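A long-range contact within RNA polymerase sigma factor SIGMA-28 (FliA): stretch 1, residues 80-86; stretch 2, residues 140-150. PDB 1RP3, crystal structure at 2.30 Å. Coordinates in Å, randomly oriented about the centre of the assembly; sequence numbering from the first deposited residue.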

# COMPACT_ATOMS: atom_id res chain seq x y z
N ILE A 80 7.53 -3.10 -5.51
CA ILE A 80 7.49 -3.14 -4.06
C ILE A 80 6.74 -4.38 -3.60
O ILE A 80 7.19 -5.08 -2.69
CB ILE A 80 6.90 -1.82 -3.48
CG1 ILE A 80 7.88 -0.67 -3.74
CG2 ILE A 80 6.61 -1.93 -2.01
CD1 ILE A 80 7.35 0.70 -3.32
N TYR A 81 5.59 -4.67 -4.22
CA TYR A 81 4.82 -5.86 -3.87
C TYR A 81 5.58 -7.13 -4.27
O TYR A 81 5.46 -8.17 -3.61
CB TYR A 81 3.42 -5.82 -4.49
CG TYR A 81 2.48 -4.89 -3.75
CD1 TYR A 81 2.01 -5.21 -2.48
CD2 TYR A 81 2.10 -3.68 -4.30
CE1 TYR A 81 1.19 -4.35 -1.77
CE2 TYR A 81 1.29 -2.80 -3.61
CZ TYR A 81 0.83 -3.15 -2.35
OH TYR A 81 -0.01 -2.30 -1.67
N ASP A 82 6.39 -7.03 -5.33
CA ASP A 82 7.20 -8.16 -5.78
C ASP A 82 8.14 -8.56 -4.66
O ASP A 82 8.36 -9.74 -4.41
CB ASP A 82 8.06 -7.81 -7.00
CG ASP A 82 7.31 -7.95 -8.32
OD1 ASP A 82 6.25 -8.62 -8.36
OD2 ASP A 82 7.80 -7.39 -9.34
N TYR A 83 8.73 -7.55 -4.02
CA TYR A 83 9.66 -7.79 -2.93
C TYR A 83 8.93 -8.25 -1.66
O TYR A 83 9.37 -9.19 -1.01
CB TYR A 83 10.51 -6.55 -2.65
CG TYR A 83 11.09 -6.51 -1.25
CD1 TYR A 83 12.11 -7.39 -0.88
CD2 TYR A 83 10.61 -5.61 -0.30
CE1 TYR A 83 12.64 -7.37 0.40
CE2 TYR A 83 11.14 -5.59 0.98
CZ TYR A 83 12.15 -6.47 1.33
OH TYR A 83 12.66 -6.47 2.61
N LEU A 84 7.83 -7.59 -1.32
CA LEU A 84 7.09 -7.97 -0.12
C LEU A 84 6.54 -9.38 -0.22
O LEU A 84 6.49 -10.11 0.77
CB LEU A 84 5.99 -6.96 0.17
CG LEU A 84 6.48 -5.57 0.59
CD1 LEU A 84 5.35 -4.57 0.53
CD2 LEU A 84 7.08 -5.65 1.98
N ARG A 85 6.16 -9.80 -1.43
CA ARG A 85 5.62 -11.13 -1.64
C ARG A 85 6.71 -12.21 -1.55
O ARG A 85 6.41 -13.37 -1.29
CB ARG A 85 4.93 -11.19 -3.00
CG ARG A 85 4.25 -12.52 -3.31
CD ARG A 85 3.37 -12.41 -4.54
NE ARG A 85 2.12 -11.70 -4.26
CZ ARG A 85 1.79 -10.52 -4.79
NH1 ARG A 85 2.61 -9.90 -5.62
NH2 ARG A 85 0.61 -9.97 -4.51
N SER A 86 7.97 -11.82 -1.70
CA SER A 86 9.06 -12.79 -1.62
C SER A 86 9.36 -13.08 -0.16
O SER A 86 10.17 -13.95 0.15
CB SER A 86 10.31 -12.29 -2.34
OG SER A 86 10.98 -11.29 -1.60
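Stretch 2 (140-150) NFSYILSLEEV

The strongest link between the two stretches is the salt bridge between Arg85 and Glu148, with Arg85 NH2 2.6 Å from Glu148 OE1 in a well-directed hydrogen bond. Arg85 NH1 adds a weak hydrogen bond to the same oxygen, Glu148 OE1, at 3.0 Å, so the carboxylate oxygen lies at the edge of the guanidinium, near its plane, where the N-H groups point. Arg85 NH2 also donates to the backbone oxygen Leu145 O at 2.9 Å, although that oxygen already accepts the helical bond from Glu149 N. Arginine suits this place because its long side chain, leaving the backbone sideways, carries several donors across to the other helix. The ion pair with Glu149 is one of charges alone: Arg85 NE and Glu149 OE2 are 3.4 Å apart, but the oxygen is well out of the guanidinium plane. The guanidinium faces are covered too, one by Leu145 CD2 and the opposite one by Glu149 CG.

Stretch 2 is helical throughout, and stretch 1 is helical in its main part. The axes approach to 10.9 Å and cross at -130°, so the helices run in broadly opposing directions. Arg85 and Leu145 form the closest backbone pair, their CA atoms 6.9 Å apart.

Beside the charged cluster, Tyr81 is a knob among Phe141, Ile144, Leu145 and Glu148. Its broad ring offers a face to the methylene of Glu148, whose CG makes a CH-pi contact 3.8 Å from the Tyr81 ring centroid; thus Glu148 serves both charge and packing. Leu145 CD2 meets the ring edge, 3.9 Å from Tyr81 CD1, while Tyr81 CE1 reaches Phe141 CZ at 3.7 Å and Ile144 CG2 at 4.1 Å. Leu84, also directed toward stretch 2, extends this apolar surface, its CD1 3.6 Å from Phe141 CZ. Buried and apolar, Leu84, Phe141, Ile144 and Leu145 suit this interior because their side chains leave no polar group unpaired.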

# COMPACT_ATOMS: atom_id res chain seq x y z
N ASN A 140 -2.83 -9.18 8.34
CA ASN A 140 -3.53 -8.24 7.48
C ASN A 140 -2.80 -7.98 6.17
O ASN A 140 -3.44 -7.77 5.13
CB ASN A 140 -3.78 -6.93 8.22
CG ASN A 140 -5.00 -7.00 9.09
OD1 ASN A 140 -4.92 -6.89 10.31
ND2 ASN A 140 -6.15 -7.23 8.47
N PHE A 141 -1.47 -7.99 6.21
CA PHE A 141 -0.76 -7.74 4.97
C PHE A 141 -0.88 -8.91 3.99
O PHE A 141 -0.91 -8.71 2.77
CB PHE A 141 0.69 -7.29 5.18
CG PHE A 141 1.22 -6.53 4.01
CD1 PHE A 141 0.72 -5.27 3.70
CD2 PHE A 141 2.16 -7.10 3.15
CE1 PHE A 141 1.12 -4.61 2.56
CE2 PHE A 141 2.57 -6.43 2.00
CZ PHE A 141 2.05 -5.19 1.70
N SER A 142 -1.01 -10.12 4.53
CA SER A 142 -1.18 -11.31 3.71
C SER A 142 -2.43 -11.17 2.86
O SER A 142 -2.45 -11.58 1.71
CB SER A 142 -1.32 -12.56 4.58
OG SER A 142 -0.17 -12.77 5.37
N TYR A 143 -3.48 -10.61 3.45
CA TYR A 143 -4.73 -10.41 2.72
C TYR A 143 -4.60 -9.27 1.73
O TYR A 143 -5.31 -9.23 0.72
CB TYR A 143 -5.89 -10.18 3.68
CG TYR A 143 -6.25 -11.42 4.47
CD1 TYR A 143 -6.87 -12.52 3.85
CD2 TYR A 143 -5.94 -11.53 5.83
CE1 TYR A 143 -7.17 -13.68 4.56
CE2 TYR A 143 -6.24 -12.69 6.55
CZ TYR A 143 -6.85 -13.76 5.91
OH TYR A 143 -7.14 -14.90 6.63
N ILE A 144 -3.70 -8.34 2.01
CA ILE A 144 -3.46 -7.23 1.09
C ILE A 144 -2.75 -7.79 -0.12
O ILE A 144 -3.10 -7.48 -1.26
CB ILE A 144 -2.64 -6.12 1.76
CG1 ILE A 144 -3.57 -5.27 2.62
CG2 ILE A 144 -1.93 -5.23 0.72
CD1 ILE A 144 -2.85 -4.35 3.56
N LEU A 145 -1.77 -8.66 0.12
CA LEU A 145 -1.01 -9.28 -0.96
C LEU A 145 -1.92 -10.08 -1.88
O LEU A 145 -1.88 -9.92 -3.10
CB LEU A 145 0.07 -10.19 -0.39
CG LEU A 145 1.32 -9.47 0.12
CD1 LEU A 145 2.20 -10.44 0.84
CD2 LEU A 145 2.07 -8.81 -1.04
N SER A 146 -2.71 -10.96 -1.28
CA SER A 146 -3.65 -11.78 -2.05
C SER A 146 -4.58 -10.91 -2.89
O SER A 146 -4.84 -11.22 -4.05
CB SER A 146 -4.46 -12.68 -1.12
OG SER A 146 -3.61 -13.65 -0.54
N LEU A 147 -5.07 -9.82 -2.32
CA LEU A 147 -5.95 -8.95 -3.07
C LEU A 147 -5.18 -8.22 -4.18
O LEU A 147 -5.74 -7.93 -5.23
CB LEU A 147 -6.64 -7.95 -2.15
CG LEU A 147 -7.67 -7.07 -2.85
CD1 LEU A 147 -8.64 -7.94 -3.66
CD2 LEU A 147 -8.42 -6.23 -1.82
N GLU A 148 -3.90 -7.94 -3.94
CA GLU A 148 -3.06 -7.26 -4.91
C GLU A 148 -2.87 -8.15 -6.15
O GLU A 148 -2.85 -7.66 -7.27
CB GLU A 148 -1.69 -6.90 -4.30
CG GLU A 148 -0.83 -5.95 -5.15
CD GLU A 148 0.06 -6.66 -6.17
OE1 GLU A 148 0.42 -7.84 -5.96
OE2 GLU A 148 0.43 -6.03 -7.17
N GLU A 149 -2.74 -9.46 -5.93
CA GLU A 149 -2.59 -10.42 -7.02
C GLU A 149 -3.74 -10.29 -8.01
O GLU A 149 -3.54 -10.38 -9.22
CB GLU A 149 -2.55 -11.85 -6.48
CG GLU A 149 -1.17 -12.34 -6.10
CD GLU A 149 -1.18 -13.75 -5.55
OE1 GLU A 149 -2.20 -14.45 -5.73
OE2 GLU A 149 -0.16 -14.16 -4.94
N VAL A 150 -4.94 -10.06 -7.48
CA VAL A 150 -6.13 -9.91 -8.30
C VAL A 150 -6.06 -8.62 -9.10
O VAL A 150 -6.20 -8.63 -10.33
CB VAL A 150 -7.41 -9.94 -7.43
CG1 VAL A 150 -8.65 -9.68 -8.28
CG2 VAL A 150 -7.52 -11.28 -6.70